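Local structure of subtilase cytotoxin, subunit B (Escherichia coli, 3DWA) at residues V15-H20 with C31-Q36; N26-C31 with S46-S51; P73-Y78 with G111-K116; P80-Y85 with S94-G99. The protein forms the pentameric B subunit of an AB5 toxin, probably binding host-cell glycans so that the toxic A subunit can be delivered into cells. All blocks are in the same frame, centred on the assembly; numbering follows the deposited sequence.

Contact 1: residues V15-H20 with C31-Q36; sequences VITQFH and CIEGKQ
A classic beta bulge in the hairpin of strands 14-24 and 27-35 sets the geometry of this contact: T17 and Q18 both face E33, and E33 O accepts from two consecutive backbone amides. T17 N lies 2.8 Å from E33 O, whereas Q18 N lies 3.2 Å from E33 O and stands further from the carbonyl plane, tilted by 31°. The register therefore shifts by one residue between I16 and Q18. Regular antiparallel pairing flanks the bulge, with V15 and K35 at one end and H20 and C31 at the other each joined by two backbone bonds. On the face that carries Q18 and E33, the two side chains lie side by side and point the same way. E33 CG is anti to its backbone N (chi1 -179°), and E33 OE1 comes to 3.4 Å from Q18 CG. The amide of Q18 has its polar partner in another chain, T102 OG1 of the second subunit, and K35 NZ bonds S41 OG. The other face is apolar: I32 CG2 sits 3.7 Å from F19 CE1, approaching the ring obliquely, while I16 CG2 is 3.9 Å from I32 CB. I16 and F19 also press on helix 57-70. A bulged antiparallel sheet with a helix packed on it is consistent with the OB fold of AB5-toxin B subunits.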
loop_
_atom_site.group_PDB
_atom_site.type_symbol
_atom_site.label_atom_id
_atom_site.label_comp_id
_atom_site.label_asym_id
_atom_site.label_seq_id
_atom_site.Cartn_x
_atom_site.Cartn_y
_atom_site.Cartn_z
ATOM N N VAL C 15 -1.191 -22.986 5.059
ATOM C CA VAL C 15 -0.358 -22.215 4.128
ATOM C C VAL C 15 -1.317 -21.745 3.036
ATOM O O VAL C 15 -2.053 -22.568 2.451
ATOM C CB VAL C 15 0.832 -23.074 3.558
ATOM C CG1 VAL C 15 1.494 -22.364 2.369
ATOM C CG2 VAL C 15 1.869 -23.406 4.649
ATOM N N ILE C 16 -1.392 -20.419 2.828
ATOM C CA ILE C 16 -2.283 -19.862 1.792
ATOM C C ILE C 16 -1.633 -20.143 0.454
ATOM O O ILE C 16 -0.553 -19.662 0.178
ATOM C CB ILE C 16 -2.593 -18.305 1.958
ATOM C CG1 ILE C 16 -3.293 -18.035 3.301
ATOM C CG2 ILE C 16 -3.426 -17.756 0.719
ATOM C CD1 ILE C 16 -3.380 -16.496 3.733
ATOM N N THR C 17 -2.299 -20.926 -0.366
ATOM C CA THR C 17 -1.727 -21.444 -1.605
ATOM C C THR C 17 -2.388 -20.887 -2.878
ATOM O O THR C 17 -1.795 -20.951 -3.947
ATOM C CB THR C 17 -1.830 -23.002 -1.632
ATOM O OG1 THR C 17 -3.197 -23.398 -1.456
ATOM C CG2 THR C 17 -1.019 -23.610 -0.484
ATOM N N GLN C 18 -3.609 -20.375 -2.776
ATOM C CA GLN C 18 -4.299 -19.825 -3.971
ATOM C C GLN C 18 -5.009 -18.525 -3.614
ATOM O O GLN C 18 -5.443 -18.325 -2.479
ATOM C CB GLN C 18 -5.339 -20.795 -4.588
ATOM C CG GLN C 18 -4.840 -22.225 -4.965
ATOM C CD GLN C 18 -3.807 -22.229 -6.083
ATOM O OE1 GLN C 18 -3.909 -21.478 -7.075
ATOM N NE2 GLN C 18 -2.783 -23.052 -5.914
ATOM N N PHE C 19 -5.149 -17.665 -4.609
ATOM C CA PHE C 19 -5.689 -16.313 -4.408
ATOM C C PHE C 19 -6.578 -15.964 -5.631
ATOM O O PHE C 19 -6.160 -16.156 -6.747
ATOM C CB PHE C 19 -4.522 -15.340 -4.287
ATOM C CG PHE C 19 -4.784 -14.203 -3.348
ATOM C CD1 PHE C 19 -4.214 -14.204 -2.091
ATOM C CD2 PHE C 19 -5.604 -13.135 -3.732
ATOM C CE1 PHE C 19 -4.458 -13.148 -1.197
ATOM C CE2 PHE C 19 -5.839 -12.073 -2.869
ATOM C CZ PHE C 19 -5.264 -12.077 -1.597
ATOM N N HIS C 20 -7.817 -15.540 -5.412
ATOM C CA HIS C 20 -8.684 -15.087 -6.508
ATOM C C HIS C 20 -9.288 -13.753 -6.101
ATOM O O HIS C 20 -9.579 -13.542 -4.940
ATOM C CB HIS C 20 -9.820 -16.094 -6.772
ATOM C CG HIS C 20 -10.929 -15.564 -7.638
ATOM N ND1 HIS C 20 -12.185 -15.259 -7.144
ATOM C CD2 HIS C 20 -10.964 -15.268 -8.959
ATOM C CE1 HIS C 20 -12.938 -14.793 -8.124
ATOM N NE2 HIS C 20 -12.222 -14.786 -9.237
ATOM N N CYS C 31 -10.927 -14.285 -2.478
ATOM C CA CYS C 31 -11.101 -15.575 -1.857
ATOM C C CYS C 31 -9.697 -16.166 -1.789
ATOM O O CYS C 31 -8.910 -15.998 -2.711
ATOM C CB CYS C 31 -12.078 -16.449 -2.700
ATOM S SG CYS C 31 -12.572 -18.038 -1.868
ATOM N N ILE C 32 -9.357 -16.799 -0.675
ATOM C CA ILE C 32 -8.086 -17.531 -0.580
ATOM C C ILE C 32 -8.341 -19.028 -0.432
ATOM O O ILE C 32 -9.387 -19.424 0.037
ATOM C CB ILE C 32 -7.243 -17.046 0.617
ATOM C CG1 ILE C 32 -8.073 -17.107 1.898
ATOM C CG2 ILE C 32 -6.715 -15.621 0.364
ATOM C CD1 ILE C 32 -7.310 -16.704 3.136
ATOM N N GLU C 33 -7.381 -19.853 -0.846
ATOM C CA GLU C 33 -7.418 -21.259 -0.490
ATOM C C GLU C 33 -6.138 -21.552 0.260
ATOM O O GLU C 33 -5.082 -20.992 -0.032
ATOM C CB GLU C 33 -7.580 -22.147 -1.720
ATOM C CG GLU C 33 -7.652 -23.663 -1.430
ATOM C CD GLU C 33 -6.878 -24.463 -2.486
ATOM O OE1 GLU C 33 -7.166 -24.303 -3.706
ATOM O OE2 GLU C 33 -5.954 -25.219 -2.100
ATOM N N GLY C 34 -6.242 -22.353 1.309
ATOM C CA GLY C 34 -5.055 -22.757 2.033
ATOM C C GLY C 34 -5.083 -24.249 2.288
ATOM O O GLY C 34 -6.138 -24.851 2.213
ATOM N N LYS C 35 -3.912 -24.827 2.570
ATOM C CA LYS C 35 -3.765 -26.257 2.891
ATOM C C LYS C 35 -3.215 -26.443 4.316
ATOM O O LYS C 35 -2.193 -25.869 4.692
ATOM C CB LYS C 35 -2.760 -26.923 1.952
ATOM C CG LYS C 35 -3.124 -27.050 0.494
ATOM C CD LYS C 35 -3.976 -28.257 0.241
ATOM C CE LYS C 35 -4.296 -28.312 -1.235
ATOM N NZ LYS C 35 -5.510 -29.161 -1.479
ATOM N N GLN C 36 -3.861 -27.294 5.079
ATOM C CA GLN C 36 -3.306 -27.734 6.352
ATOM C C GLN C 36 -2.252 -28.809 6.137
ATOM O O GLN C 36 -2.032 -29.208 4.995
ATOM C CB GLN C 36 -4.432 -28.236 7.261
ATOM C CG GLN C 36 -5.418 -27.127 7.532
ATOM C CD GLN C 36 -6.395 -27.455 8.608
ATOM O OE1 GLN C 36 -7.504 -27.908 8.321
ATOM N NE2 GLN C 36 -6.010 -27.207 9.856
#

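Contact 2: residues N26-C31 with S46-S51; sequences NKPYFC and SMKNSS
S46 N donates to F30 O over 2.9 Å, the shortest backbone bond between these strands, and F30 N returns a bond to S46 O, making F30 and S46 a hydrogen-bonded antiparallel pair. The same S46 O also receives a CA-H contact from Y29, with Y29 CA 3.2 Å from S46 O. Further along, K48 N reaches P28 O in an almost perfectly straight bond (179° at the hydrogen). K48 is itself the second residue of a type II turn, M47 to S50, by which the chain leaves the strand. Side chains alternate between the two faces. On one, Y29 pairs with the selenomethionine M47, whose CG packs 3.7 Å from K27 CB; the two side chains cross at about a right angle. The bend at chi3 (-41°) brings M47 CE back to 4.2 Å from Y29 CB. On the other face F30 CE2 lies obliquely 3.6 Å from S46 CB, next to helix 57-70, and Y61 meets the F30 ring edge-to-face. Near the turn the packing is tight, with P28 CG only 3.4 Å from K48 CD on an extended lysine chain. Y29 OH bonds W2 NE1 of the second subunit. Across the two segments, then, cohesion comes from main-chain bonds and carbon packing, without a salt bridge; even K27 and K48 make their contacts here largely through aliphatic carbons.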
loop_
_atom_site.group_PDB
_atom_site.type_symbol
_atom_site.label_atom_id
_atom_site.label_comp_id
_atom_site.label_asym_id
_atom_site.label_seq_id
_atom_site.Cartn_x
_atom_site.Cartn_y
_atom_site.Cartn_z
ATOM N N ASN C 26 -21.607 -4.967 -7.655
ATOM C CA ASN C 26 -20.844 -3.734 -7.421
ATOM C C ASN C 26 -19.853 -3.789 -6.238
ATOM O O ASN C 26 -19.385 -2.756 -5.797
ATOM C CB ASN C 26 -21.803 -2.542 -7.230
ATOM C CG ASN C 26 -21.256 -1.278 -7.797
ATOM O OD1 ASN C 26 -20.881 -1.241 -8.974
ATOM N ND2 ASN C 26 -21.201 -0.224 -6.988
ATOM N N LYS C 27 -19.525 -4.979 -5.739
ATOM C CA LYS C 27 -18.653 -5.120 -4.575
ATOM C C LYS C 27 -17.385 -5.916 -4.890
ATOM O O LYS C 27 -17.492 -7.063 -5.324
ATOM C CB LYS C 27 -19.414 -5.846 -3.448
ATOM C CG LYS C 27 -20.033 -4.914 -2.433
ATOM C CD LYS C 27 -21.557 -4.925 -2.450
ATOM C CE LYS C 27 -22.098 -3.686 -1.715
ATOM N NZ LYS C 27 -21.260 -2.453 -2.042
ATOM N N PRO C 28 -16.183 -5.323 -4.670
ATOM C CA PRO C 28 -14.992 -6.136 -4.843
ATOM C C PRO C 28 -14.962 -7.261 -3.785
ATOM O O PRO C 28 -15.421 -7.055 -2.668
ATOM C CB PRO C 28 -13.858 -5.142 -4.552
ATOM C CG PRO C 28 -14.474 -4.108 -3.681
ATOM C CD PRO C 28 -15.837 -3.942 -4.257
ATOM N N TYR C 29 -14.444 -8.439 -4.152
ATOM C CA TYR C 29 -14.172 -9.509 -3.152
ATOM C C TYR C 29 -12.857 -10.220 -3.482
ATOM O O TYR C 29 -12.316 -10.050 -4.578
ATOM C CB TYR C 29 -15.318 -10.568 -3.087
ATOM C CG TYR C 29 -15.354 -11.456 -4.310
ATOM C CD1 TYR C 29 -14.581 -12.641 -4.390
ATOM C CD2 TYR C 29 -16.156 -11.130 -5.364
ATOM C CE1 TYR C 29 -14.597 -13.429 -5.536
ATOM C CE2 TYR C 29 -16.200 -11.896 -6.501
ATOM C CZ TYR C 29 -15.427 -13.059 -6.573
ATOM O OH TYR C 29 -15.477 -13.784 -7.722
ATOM N N PHE C 30 -12.331 -10.978 -2.522
ATOM C CA PHE C 30 -11.227 -11.898 -2.801
ATOM C C PHE C 30 -11.516 -13.190 -2.031
ATOM O O PHE C 30 -12.280 -13.190 -1.058
ATOM C CB PHE C 30 -9.828 -11.273 -2.466
ATOM C CG PHE C 30 -9.514 -11.230 -0.985
ATOM C CD1 PHE C 30 -8.778 -12.263 -0.389
ATOM C CD2 PHE C 30 -9.934 -10.146 -0.192
ATOM C CE1 PHE C 30 -8.524 -12.252 0.993
ATOM C CE2 PHE C 30 -9.689 -10.130 1.170
ATOM C CZ PHE C 30 -8.959 -11.178 1.766
ATOM N N CYS C 31 -10.927 -14.285 -2.478
ATOM C CA CYS C 31 -11.101 -15.575 -1.857
ATOM C C CYS C 31 -9.697 -16.166 -1.789
ATOM O O CYS C 31 -8.910 -15.998 -2.711
ATOM C CB CYS C 31 -12.078 -16.449 -2.700
ATOM S SG CYS C 31 -12.572 -18.038 -1.868
ATOM N N SER C 46 -13.572 -12.634 1.509
ATOM C CA SER C 46 -13.990 -11.371 2.112
ATOM C C SER C 46 -14.569 -10.489 0.988
ATOM O O SER C 46 -14.013 -10.419 -0.124
ATOM C CB SER C 46 -12.798 -10.695 2.815
ATOM O OG SER C 46 -13.133 -9.405 3.335
HETATM N N MSE C 47 -15.693 -9.842 1.278
HETATM C CA MSE C 47 -16.323 -8.925 0.362
HETATM C C MSE C 47 -16.406 -7.536 0.984
HETATM O O MSE C 47 -16.726 -7.391 2.173
HETATM C CB MSE C 47 -17.726 -9.401 0.012
HETATM C CG MSE C 47 -18.488 -8.470 -0.943
HETATM SE SE MSE C 47 -20.056 -9.501 -1.504
HETATM C CE MSE C 47 -19.203 -11.289 -1.750
ATOM N N LYS C 48 -16.093 -6.522 0.181
ATOM C CA LYS C 48 -16.068 -5.145 0.667
ATOM C C LYS C 48 -17.498 -4.623 0.845
ATOM O O LYS C 48 -18.337 -4.846 -0.012
ATOM C CB LYS C 48 -15.292 -4.267 -0.317
ATOM C CG LYS C 48 -14.929 -2.896 0.205
ATOM C CD LYS C 48 -14.199 -2.125 -0.886
ATOM C CE LYS C 48 -13.836 -0.694 -0.524
ATOM N NZ LYS C 48 -13.405 0.048 -1.793
ATOM N N ASN C 49 -17.749 -3.919 1.947
ATOM C CA ASN C 49 -19.097 -3.405 2.284
ATOM C C ASN C 49 -20.225 -4.460 2.318
ATOM O O ASN C 49 -21.400 -4.123 2.185
ATOM C CB ASN C 49 -19.524 -2.265 1.326
ATOM C CG ASN C 49 -18.481 -1.138 1.222
ATOM O OD1 ASN C 49 -18.175 -0.654 0.108
ATOM N ND2 ASN C 49 -17.933 -0.725 2.365
ATOM N N SER C 50 -19.880 -5.729 2.470
ATOM C CA SER C 50 -20.892 -6.783 2.596
ATOM C C SER C 50 -21.735 -6.550 3.864
ATOM O O SER C 50 -21.734 -5.439 4.461
ATOM C CB SER C 50 -20.200 -8.151 2.708
ATOM O OG SER C 50 -19.429 -8.254 3.907
ATOM N N SER C 51 -22.427 -7.612 4.275
ATOM C CA SER C 51 -23.011 -7.735 5.590
ATOM C C SER C 51 -21.989 -7.415 6.691
ATOM O O SER C 51 -21.345 -6.371 6.652
ATOM C CB SER C 51 -23.610 -9.151 5.763
ATOM O OG SER C 51 -24.284 -9.320 7.018
#

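Contact 3: residues P73-Y78 with G111-K116; sequences PVRIYY and GPDRKK
Y77 and P112 form the close-packed half of this contact, while R75 and D113 meet across water on its looser side. Y77 OH donates to P112 O at 2.6 Å, lying in the plane of that carbonyl, which itself approaches the edge of the tyrosine ring. R114 CB presses on another part of the same edge, 3.6 Å from Y77 CD1. One face of the ring carries R75 CG, 3.7 Å above its plane and displaced toward the rim. H20 of the third subunit packs on both Y77 and P112. R114 then runs extended from CG to NE, its CG anti to the backbone N (chi1 -176°), and R114 NE bonds Y78 O over 3.0 Å from well above the carbonyl plane. The guanidinium has further partners in a salt bridge to E79 and a bond to T3 O. On the loose side, R75 NH1 and D113 OD1 stand 3.7 Å apart, a long salt bridge, and the bond from R75 NH1 to P112 O is weak. Two waters link the pair: one accepts from R75 NH1 and donates to G111 O at 2.8 Å and D113 OD1 at 2.7 Å; the other joins R75 NH2 to D113 OD1. R75 NE is held separately by S12 OG. The C-terminal loop lies beside strand 73-79, which pairs with strands 10-12, 14-24 and 96-102; M10 of strand 10-12 touches both R75 and D113.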
loop_
_atom_site.group_PDB
_atom_site.type_symbol
_atom_site.label_atom_id
_atom_site.label_comp_id
_atom_site.label_asym_id
_atom_site.label_seq_id
_atom_site.Cartn_x
_atom_site.Cartn_y
_atom_site.Cartn_z
ATOM N N PRO C 73 2.952 -20.512 7.780
ATOM C CA PRO C 73 1.756 -21.183 8.255
ATOM C C PRO C 73 0.974 -20.203 9.160
ATOM O O PRO C 73 1.572 -19.588 10.024
ATOM C CB PRO C 73 2.325 -22.358 9.070
ATOM C CG PRO C 73 3.656 -21.804 9.627
ATOM C CD PRO C 73 4.177 -20.958 8.485
ATOM N N VAL C 74 -0.330 -20.070 8.930
ATOM C CA VAL C 74 -1.188 -19.054 9.566
ATOM C C VAL C 74 -2.516 -19.716 10.013
ATOM O O VAL C 74 -2.830 -20.846 9.606
ATOM C CB VAL C 74 -1.439 -17.809 8.639
ATOM C CG1 VAL C 74 -0.077 -17.167 8.262
ATOM C CG2 VAL C 74 -2.226 -18.212 7.357
ATOM N N ARG C 75 -3.245 -19.034 10.886
ATOM C CA ARG C 75 -4.580 -19.449 11.280
ATOM C C ARG C 75 -5.532 -18.629 10.458
ATOM O O ARG C 75 -5.370 -17.411 10.390
ATOM C CB ARG C 75 -4.815 -19.130 12.751
ATOM C CG ARG C 75 -6.256 -19.363 13.239
ATOM C CD ARG C 75 -6.311 -19.316 14.735
ATOM N NE ARG C 75 -5.645 -20.454 15.379
ATOM C CZ ARG C 75 -5.420 -20.533 16.703
ATOM N NH1 ARG C 75 -5.804 -19.544 17.515
ATOM N NH2 ARG C 75 -4.802 -21.590 17.226
ATOM N N ILE C 76 -6.496 -19.308 9.837
ATOM C CA ILE C 76 -7.603 -18.692 9.131
ATOM C C ILE C 76 -8.814 -18.786 10.033
ATOM O O ILE C 76 -9.170 -19.880 10.476
ATOM C CB ILE C 76 -7.877 -19.391 7.738
ATOM C CG1 ILE C 76 -6.982 -18.779 6.644
ATOM C CG2 ILE C 76 -9.264 -19.096 7.223
ATOM C CD1 ILE C 76 -5.543 -19.007 6.805
ATOM N N TYR C 77 -9.431 -17.636 10.313
ATOM C CA TYR C 77 -10.709 -17.551 11.034
ATOM C C TYR C 77 -11.827 -17.300 10.067
ATOM O O TYR C 77 -11.750 -16.373 9.254
ATOM C CB TYR C 77 -10.701 -16.368 11.974
ATOM C CG TYR C 77 -9.733 -16.421 13.097
ATOM C CD1 TYR C 77 -10.112 -16.921 14.345
ATOM C CD2 TYR C 77 -8.434 -15.930 12.946
ATOM C CE1 TYR C 77 -9.189 -16.925 15.418
ATOM C CE2 TYR C 77 -7.534 -15.931 13.992
ATOM C CZ TYR C 77 -7.926 -16.418 15.230
ATOM O OH TYR C 77 -7.003 -16.423 16.241
ATOM N N TYR C 78 -12.886 -18.107 10.149
ATOM C CA TYR C 78 -13.937 -18.066 9.146
ATOM C C TYR C 78 -15.335 -18.200 9.779
ATOM O O TYR C 78 -15.487 -18.682 10.890
ATOM C CB TYR C 78 -13.691 -19.154 8.064
ATOM C CG TYR C 78 -13.954 -20.573 8.577
ATOM C CD1 TYR C 78 -15.188 -21.174 8.388
ATOM C CD2 TYR C 78 -12.986 -21.273 9.288
ATOM C CE1 TYR C 78 -15.459 -22.455 8.881
ATOM C CE2 TYR C 78 -13.233 -22.564 9.790
ATOM C CZ TYR C 78 -14.480 -23.135 9.591
ATOM O OH TYR C 78 -14.751 -24.397 10.057
ATOM N N GLY C 111 -3.572 -15.162 19.136
ATOM C CA GLY C 111 -4.929 -14.677 18.985
ATOM C C GLY C 111 -5.944 -15.541 19.711
ATOM O O GLY C 111 -5.556 -16.510 20.360
ATOM N N PRO C 112 -7.240 -15.202 19.571
ATOM C CA PRO C 112 -8.290 -15.973 20.205
ATOM C C PRO C 112 -8.551 -17.306 19.468
ATOM O O PRO C 112 -8.217 -17.454 18.297
ATOM C CB PRO C 112 -9.519 -15.068 20.074
ATOM C CG PRO C 112 -9.265 -14.318 18.752
ATOM C CD PRO C 112 -7.776 -14.088 18.756
ATOM N N ASP C 113 -9.167 -18.240 20.184
ATOM C CA ASP C 113 -9.773 -19.443 19.630
ATOM C C ASP C 113 -11.193 -19.200 19.174
ATOM O O ASP C 113 -12.112 -19.093 20.038
ATOM C CB ASP C 113 -9.877 -20.537 20.711
ATOM C CG ASP C 113 -8.543 -21.040 21.180
ATOM O OD1 ASP C 113 -7.554 -21.014 20.424
ATOM O OD2 ASP C 113 -8.496 -21.497 22.339
ATOM N N ARG C 114 -11.427 -19.267 17.867
ATOM C CA ARG C 114 -12.790 -19.297 17.350
ATOM C C ARG C 114 -13.232 -20.768 17.244
ATOM O O ARG C 114 -12.984 -21.433 16.237
ATOM C CB ARG C 114 -12.896 -18.549 16.014
ATOM C CG ARG C 114 -14.291 -18.425 15.431
ATOM C CD ARG C 114 -14.300 -17.614 14.122
ATOM N NE ARG C 114 -15.665 -17.432 13.607
ATOM C CZ ARG C 114 -16.514 -16.503 14.049
ATOM N NH1 ARG C 114 -16.143 -15.649 14.984
ATOM N NH2 ARG C 114 -17.738 -16.421 13.548
ATOM N N LYS C 115 -13.885 -21.263 18.299
ATOM C CA LYS C 115 -14.313 -22.656 18.390
ATOM C C LYS C 115 -15.589 -22.769 19.243
ATOM O O LYS C 115 -15.695 -22.119 20.290
ATOM C CB LYS C 115 -13.195 -23.508 19.021
ATOM C CG LYS C 115 -13.313 -24.997 18.707
ATOM C CD LYS C 115 -12.570 -25.902 19.689
ATOM C CE LYS C 115 -11.048 -25.854 19.484
ATOM N NZ LYS C 115 -10.585 -25.939 18.038
ATOM N N LYS C 116 -16.538 -23.590 18.796
ATOM C CA LYS C 116 -17.694 -23.964 19.614
ATOM C C LYS C 116 -17.226 -24.556 20.910
ATOM O O LYS C 116 -16.308 -25.371 20.927
ATOM C CB LYS C 116 -18.580 -24.996 18.915
ATOM C CG LYS C 116 -19.451 -24.416 17.835
ATOM C CD LYS C 116 -20.773 -25.121 17.777
ATOM C CE LYS C 116 -20.838 -26.066 16.647
ATOM N NZ LYS C 116 -22.268 -26.400 16.370
HETATM O O HOH W 1 -5.409 -19.343 20.541
HETATM O O HOH W 2 -5.498 -22.273 19.902
#

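Contact 4: residues P80-Y85 with S94-G99; sequences PGVWTY and SNALVG
S94 meets the loop residues G81-W83 with both its hydroxyl and its carbonyl. Its OG, placed between the backbone N and the carbonyl carbon (chi1 84°), accepts from G81 N at 2.7 Å. S94 O takes a nearly straight bond (171°) from W83 N over 3.0 Å and a weak, strongly bent one from V82 N. At N95, the carbonyl lies at the edge of the indole, where W83 NE1 makes a weak bond to N95 O at 3.0 Å. The side chain of N95 turns back, bringing N95 OD1 to 3.3 Å from P80 CA, while ND2 bonds S43 O. A96 changes the character to apolar: A96 CB lies 3.7 Å from V82 CG2 and 3.9 Å from W83 CZ2. V82 CG1 lies over one face of the indole, 4.0 Å above its plane and toward the rim. Chemically, three successive amides of the loop before helix 86-91 are held by the hydroxyl and carbonyl of the one residue S94, with a small hydrocarbon patch alongside. The N-H of the buried W83 is shared between two weak acceptors, N95 O and C45 O, so W83 is probably seated by packing on A96 and M47 as well as by hydrogen bonding.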
loop_
_atom_site.group_PDB
_atom_site.type_symbol
_atom_site.label_atom_id
_atom_site.label_comp_id
_atom_site.label_asym_id
_atom_site.label_seq_id
_atom_site.Cartn_x
_atom_site.Cartn_y
_atom_site.Cartn_z
ATOM N N PRO C 80 -18.959 -19.924 8.511
ATOM C CA PRO C 80 -19.690 -20.646 7.431
ATOM C C PRO C 80 -21.045 -20.006 7.073
ATOM O O PRO C 80 -21.624 -19.269 7.890
ATOM C CB PRO C 80 -19.908 -22.063 7.997
ATOM C CG PRO C 80 -19.305 -22.086 9.405
ATOM C CD PRO C 80 -18.847 -20.684 9.776
ATOM N N GLY C 81 -21.541 -20.275 5.868
ATOM C CA GLY C 81 -22.899 -19.878 5.485
ATOM C C GLY C 81 -23.148 -18.393 5.269
ATOM O O GLY C 81 -24.301 -17.970 5.128
ATOM N N VAL C 82 -22.078 -17.596 5.216
ATOM C CA VAL C 82 -22.237 -16.146 5.065
ATOM C C VAL C 82 -22.652 -15.774 3.644
ATOM O O VAL C 82 -23.582 -14.993 3.457
ATOM C CB VAL C 82 -20.991 -15.346 5.556
ATOM C CG1 VAL C 82 -21.197 -13.849 5.378
ATOM C CG2 VAL C 82 -20.738 -15.634 7.018
ATOM N N TRP C 83 -21.988 -16.341 2.640
ATOM C CA TRP C 83 -22.340 -16.027 1.249
ATOM C C TRP C 83 -23.461 -16.966 0.815
ATOM O O TRP C 83 -23.436 -18.144 1.181
ATOM C CB TRP C 83 -21.105 -16.102 0.329
ATOM C CG TRP C 83 -19.902 -15.430 0.992
ATOM C CD1 TRP C 83 -18.726 -16.018 1.339
ATOM C CD2 TRP C 83 -19.812 -14.067 1.422
ATOM N NE1 TRP C 83 -17.896 -15.099 1.943
ATOM C CE2 TRP C 83 -18.543 -13.898 2.018
ATOM C CE3 TRP C 83 -20.677 -12.961 1.351
ATOM C CZ2 TRP C 83 -18.126 -12.676 2.558
ATOM C CZ3 TRP C 83 -20.256 -11.757 1.886
ATOM C CH2 TRP C 83 -18.990 -11.628 2.482
ATOM N N THR C 84 -24.427 -16.447 0.052
ATOM C CA THR C 84 -25.674 -17.192 -0.237
ATOM C C THR C 84 -25.977 -17.407 -1.728
ATOM O O THR C 84 -26.634 -18.393 -2.089
ATOM C CB THR C 84 -26.923 -16.588 0.474
ATOM O OG1 THR C 84 -27.118 -15.242 0.050
ATOM C CG2 THR C 84 -26.749 -16.589 1.969
ATOM N N TYR C 85 -25.486 -16.517 -2.593
ATOM C CA TYR C 85 -25.688 -16.674 -4.040
ATOM C C TYR C 85 -25.150 -18.058 -4.449
ATOM O O TYR C 85 -23.954 -18.295 -4.357
ATOM C CB TYR C 85 -25.009 -15.518 -4.810
ATOM C CG TYR C 85 -25.278 -15.486 -6.307
ATOM C CD1 TYR C 85 -26.580 -15.361 -6.805
ATOM C CD2 TYR C 85 -24.219 -15.585 -7.225
ATOM C CE1 TYR C 85 -26.821 -15.342 -8.186
ATOM C CE2 TYR C 85 -24.438 -15.567 -8.597
ATOM C CZ TYR C 85 -25.744 -15.452 -9.076
ATOM O OH TYR C 85 -25.954 -15.447 -10.435
ATOM N N SER C 94 -19.077 -20.636 0.942
ATOM C CA SER C 94 -19.985 -19.797 1.719
ATOM C C SER C 94 -19.263 -19.114 2.866
ATOM O O SER C 94 -19.860 -18.250 3.513
ATOM C CB SER C 94 -21.166 -20.621 2.275
ATOM O OG SER C 94 -20.829 -21.274 3.487
ATOM N N ASN C 95 -18.001 -19.509 3.126
ATOM C CA ASN C 95 -17.225 -19.002 4.261
ATOM C C ASN C 95 -16.788 -17.555 4.120
ATOM O O ASN C 95 -16.152 -17.200 3.142
ATOM C CB ASN C 95 -15.971 -19.846 4.574
ATOM C CG ASN C 95 -16.285 -21.327 4.883
ATOM O OD1 ASN C 95 -17.399 -21.675 5.300
ATOM N ND2 ASN C 95 -15.300 -22.205 4.630
ATOM N N ALA C 96 -17.096 -16.736 5.127
ATOM C CA ALA C 96 -16.483 -15.422 5.246
ATOM C C ALA C 96 -15.172 -15.571 5.974
ATOM O O ALA C 96 -15.072 -16.333 6.928
ATOM C CB ALA C 96 -17.414 -14.440 6.017
ATOM N N LEU C 97 -14.155 -14.843 5.505
ATOM C CA LEU C 97 -12.889 -14.652 6.215
ATOM C C LEU C 97 -13.073 -13.572 7.274
ATOM O O LEU C 97 -13.528 -12.459 6.974
ATOM C CB LEU C 97 -11.797 -14.219 5.207
ATOM C CG LEU C 97 -10.367 -14.110 5.758
ATOM C CD1 LEU C 97 -9.923 -15.365 6.534
ATOM C CD2 LEU C 97 -9.355 -13.690 4.649
ATOM N N VAL C 98 -12.718 -13.881 8.508
ATOM C CA VAL C 98 -13.040 -12.991 9.613
ATOM C C VAL C 98 -11.831 -12.654 10.447
ATOM O O VAL C 98 -11.935 -11.896 11.414
ATOM C CB VAL C 98 -14.305 -13.487 10.477
ATOM C CG1 VAL C 98 -15.467 -13.824 9.563
ATOM C CG2 VAL C 98 -13.988 -14.685 11.426
ATOM N N GLY C 99 -10.673 -13.175 10.051
ATOM C CA GLY C 99 -9.466 -12.946 10.813
ATOM C C GLY C 99 -8.293 -13.799 10.371
ATOM O O GLY C 99 -8.482 -14.794 9.672
#

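Overall arrangement
Along the chain, contacts 1 and 2 interleave and share C31 on strand 27-35, their centres about 17 Å apart; contacts 3 and 4 follow, with contact 4 nested inside the loop that contact 3 closes. All four reach the same antiparallel sheet. Contacts 2 and 3 lie on opposite sides of the chain's centre, about 21 Å between contact centres, and do not touch. Contact 4 bridges them: W83 packs on M47 of contact 2, while Y77 of contact 3 pairs with V98 and G99 at a classic bulge. I32 of contact 1 meets both I76 and L97. Since H20 faces Y77 of a neighbouring subunit, contacts 1 and 3 also help build the pentamer interface.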